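Local atomic coordinates of arabinogalactan endo-1,4-beta-galactosidase (Ignisphaera aggregans, PDB entry 7OSK), a protein that probably hydrolyses internal beta-1,4-galactosidic linkages of arabinogalactan through its family 53 glycoside hydrolase domain, a calcium-binding TIM barrel. Residues N167-Y170 with N171-Y175. Sequence-based numbering, arbitrary orientation.
Sequences NWTY and NALKY
The amide N of Ala172 donates to the carbonyl O of Trp168 at 2.7 Å, one of four successive i to i+4 bonds that carry helix 158-178 from Asn167 to Lys174. On the same turn the methyl CB of Ala172 sits over one face of the Trp168 indole, 4.2 Å from the centroid of the six-membered ring and only 6° off its normal, a CH-pi contact. Phe135 of strand 130-135 meets the indole nearly at right angles and also touches Ala172, so this side of the helix faces the barrel wall.

A second CH-pi contact lies on the more exposed side. Tyr170 has CG anti to its own N (chi1 177°), which lays the ring alongside the Lys174 chain; Lys174 CG rests over the ring face 4.1 Å from its centroid, and the bend at chi2 brings CE to 3.6 Å from the Tyr170 OH. Replacing Tyr170 with alanine would probably strip the Lys174 methylenes of their aromatic support, leaving that chain freer to turn. Between these two, Thr169 CG2 and Leu173 CD1 run side by side 4.1 Å apart, against Val220 of helix 206-223. In this part of the outer barrel helix, a methyl over the indole and a methylene over the phenol ring thus add apolar contacts, one toward the barrel and one on the more exposed side, to the four backbone bonds that hold the turns together.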
ATOM      1  N   ASN A 167     -13.387 -17.720   6.759  1.00 25.76           N
ATOM      2  CA  ASN A 167     -13.856 -17.425   8.106  1.00 23.82           C
ATOM      3  C   ASN A 167     -13.065 -16.307   8.774  1.00 21.87           C
ATOM      4  O   ASN A 167     -13.614 -15.538   9.561  1.00 21.33           O
ATOM      5  CB  ASN A 167     -13.795 -18.680   8.973  1.00 27.18           C
ATOM      6  CG  ASN A 167     -14.438 -18.477  10.327  1.00 30.19           C
ATOM      7  OD1 ASN A 167     -13.759 -18.202  11.318  1.00 28.76           O
ATOM      8  ND2 ASN A 167     -15.760 -18.603  10.374  1.00 29.10           N
ATOM      9  N   TRP A 168     -11.776 -16.217   8.463  1.00 22.99           N
ATOM     10  CA  TRP A 168     -10.939 -15.170   9.034  1.00 22.27           C
ATOM     11  C   TRP A 168     -11.250 -13.826   8.387  1.00 22.67           C
ATOM     12  O   TRP A 168     -11.385 -12.819   9.080  1.00 21.58           O
ATOM     13  CB  TRP A 168      -9.453 -15.498   8.869  1.00 22.44           C
ATOM     14  CG  TRP A 168      -8.569 -14.481   9.518  1.00 22.40           C
ATOM     15  CD1 TRP A 168      -8.161 -14.460  10.820  1.00 23.37           C
ATOM     16  CD2 TRP A 168      -7.992 -13.325   8.899  1.00 20.45           C
ATOM     17  NE1 TRP A 168      -7.365 -13.364  11.050  1.00 18.77           N
ATOM     18  CE2 TRP A 168      -7.244 -12.652   9.887  1.00 18.96           C
ATOM     19  CE3 TRP A 168      -8.034 -12.795   7.607  1.00 22.32           C
ATOM     20  CZ2 TRP A 168      -6.544 -11.477   9.622  1.00 18.79           C
ATOM     21  CZ3 TRP A 168      -7.337 -11.628   7.345  1.00 21.35           C
ATOM     22  CH2 TRP A 168      -6.603 -10.982   8.348  1.00 20.34           C
ATOM     23  N   THR A 169     -11.362 -13.818   7.062  1.00 21.92           N
ATOM     24  CA  THR A 169     -11.678 -12.599   6.327  1.00 21.26           C
ATOM     25  C   THR A 169     -13.046 -12.065   6.727  1.00 22.87           C
ATOM     26  O   THR A 169     -13.225 -10.858   6.899  1.00 22.84           O
ATOM     27  CB  THR A 169     -11.661 -12.833   4.805  1.00 19.98           C
ATOM     28  OG1 THR A 169     -10.377 -13.332   4.412  1.00 24.40           O
ATOM     29  CG2 THR A 169     -11.948 -11.536   4.054  1.00 20.62           C
ATOM     30  N   TYR A 170     -14.010 -12.970   6.859  1.00 21.30           N
ATOM     31  CA  TYR A 170     -15.362 -12.591   7.238  1.00 21.94           C
ATOM     32  C   TYR A 170     -15.350 -11.924   8.606  1.00 21.30           C
ATOM     33  O   TYR A 170     -15.809 -10.793   8.758  1.00 21.68           O
ATOM     34  CB  TYR A 170     -16.285 -13.812   7.249  1.00 23.44           C
ATOM     35  CG  TYR A 170     -17.694 -13.498   7.694  1.00 23.32           C
ATOM     36  CD1 TYR A 170     -18.623 -12.971   6.807  1.00 21.83           C
ATOM     37  CD2 TYR A 170     -18.096 -13.727   9.004  1.00 23.97           C
ATOM     38  CE1 TYR A 170     -19.910 -12.679   7.211  1.00 22.71           C
ATOM     39  CE2 TYR A 170     -19.381 -13.439   9.417  1.00 24.79           C
ATOM     40  CZ  TYR A 170     -20.285 -12.915   8.517  1.00 25.64           C
ATOM     41  OH  TYR A 170     -21.567 -12.626   8.926  1.00 28.55           O
ATOM     42  N   ASN A 171     -14.809 -12.630   9.592  1.00 22.43           N
ATOM     43  CA  ASN A 171     -14.725 -12.116  10.953  1.00 21.02           C
ATOM     44  C   ASN A 171     -13.834 -10.880  11.036  1.00 20.94           C
ATOM     45  O   ASN A 171     -14.086  -9.982  11.838  1.00 21.45           O
ATOM     46  CB  ASN A 171     -14.206 -13.201  11.897  1.00 21.73           C
ATOM     47  CG  ASN A 171     -15.256 -14.251  12.215  1.00 24.58           C
ATOM     48  OD1 ASN A 171     -16.434 -13.938  12.389  1.00 27.04           O
ATOM     49  ND2 ASN A 171     -14.831 -15.508  12.296  1.00 24.82           N
ATOM     50  N   ALA A 172     -12.791 -10.838  10.210  1.00 22.38           N
ATOM     51  CA  ALA A 172     -11.906  -9.679  10.164  1.00 18.91           C
ATOM     52  C   ALA A 172     -12.691  -8.435   9.769  1.00 21.39           C
ATOM     53  O   ALA A 172     -12.671  -7.436  10.480  1.00 20.73           O
ATOM     54  CB  ALA A 172     -10.758  -9.911   9.197  1.00 17.11           C
ATOM     55  N   LEU A 173     -13.395  -8.502   8.642  1.00 23.40           N
ATOM     56  CA  LEU A 173     -14.161  -7.356   8.162  1.00 20.51           C
ATOM     57  C   LEU A 173     -15.385  -7.092   9.036  1.00 20.82           C
ATOM     58  O   LEU A 173     -15.832  -5.951   9.152  1.00 21.31           O
ATOM     59  CB  LEU A 173     -14.584  -7.568   6.708  1.00 19.85           C
ATOM     60  CG  LEU A 173     -13.434  -7.610   5.694  1.00 19.45           C
ATOM     61  CD1 LEU A 173     -13.955  -7.922   4.305  1.00 18.93           C
ATOM     62  CD2 LEU A 173     -12.653  -6.305   5.679  1.00 19.12           C
ATOM     63  N   LYS A 174     -15.923  -8.140   9.656  1.00 20.29           N
ATOM     64  CA  LYS A 174     -17.011  -7.969  10.615  1.00 20.92           C
ATOM     65  C   LYS A 174     -16.520  -7.211  11.844  1.00 22.88           C
ATOM     66  O   LYS A 174     -17.282  -6.481  12.477  1.00 23.33           O
ATOM     67  CB  LYS A 174     -17.597  -9.322  11.034  1.00 22.78           C
ATOM     68  CG  LYS A 174     -18.891  -9.702  10.322  1.00 23.60           C
ATOM     69  CD  LYS A 174     -20.034  -8.763  10.696  1.00 25.19           C
ATOM     70  CE  LYS A 174     -21.329  -9.154  10.007  1.00 27.27           C
ATOM     71  NZ  LYS A 174     -22.370  -8.104  10.170  1.00 26.03           N
ATOM     72  N   TYR A 175     -15.245  -7.394  12.178  1.00 19.72           N
ATOM     73  CA  TYR A 175     -14.634  -6.687  13.297  1.00 21.72           C
ATOM     74  C   TYR A 175     -14.496  -5.198  12.977  1.00 23.08           C
ATOM     75  O   TYR A 175     -14.822  -4.344  13.806  1.00 22.81           O
ATOM     76  CB  TYR A 175     -13.267  -7.298  13.632  1.00 20.25           C
ATOM     77  CG  TYR A 175     -12.487  -6.566  14.703  1.00 21.04           C
ATOM     78  CD1 TYR A 175     -11.638  -5.517  14.374  1.00 21.00           C
ATOM     79  CD2 TYR A 175     -12.587  -6.934  16.037  1.00 20.56           C
ATOM     80  CE1 TYR A 175     -10.918  -4.848  15.344  1.00 19.14           C
ATOM     81  CE2 TYR A 175     -11.868  -6.269  17.016  1.00 19.40           C
ATOM     82  CZ  TYR A 175     -11.036  -5.227  16.664  1.00 19.20           C
ATOM     83  OH  TYR A 175     -10.318  -4.562  17.634  1.00 18.12           O
TER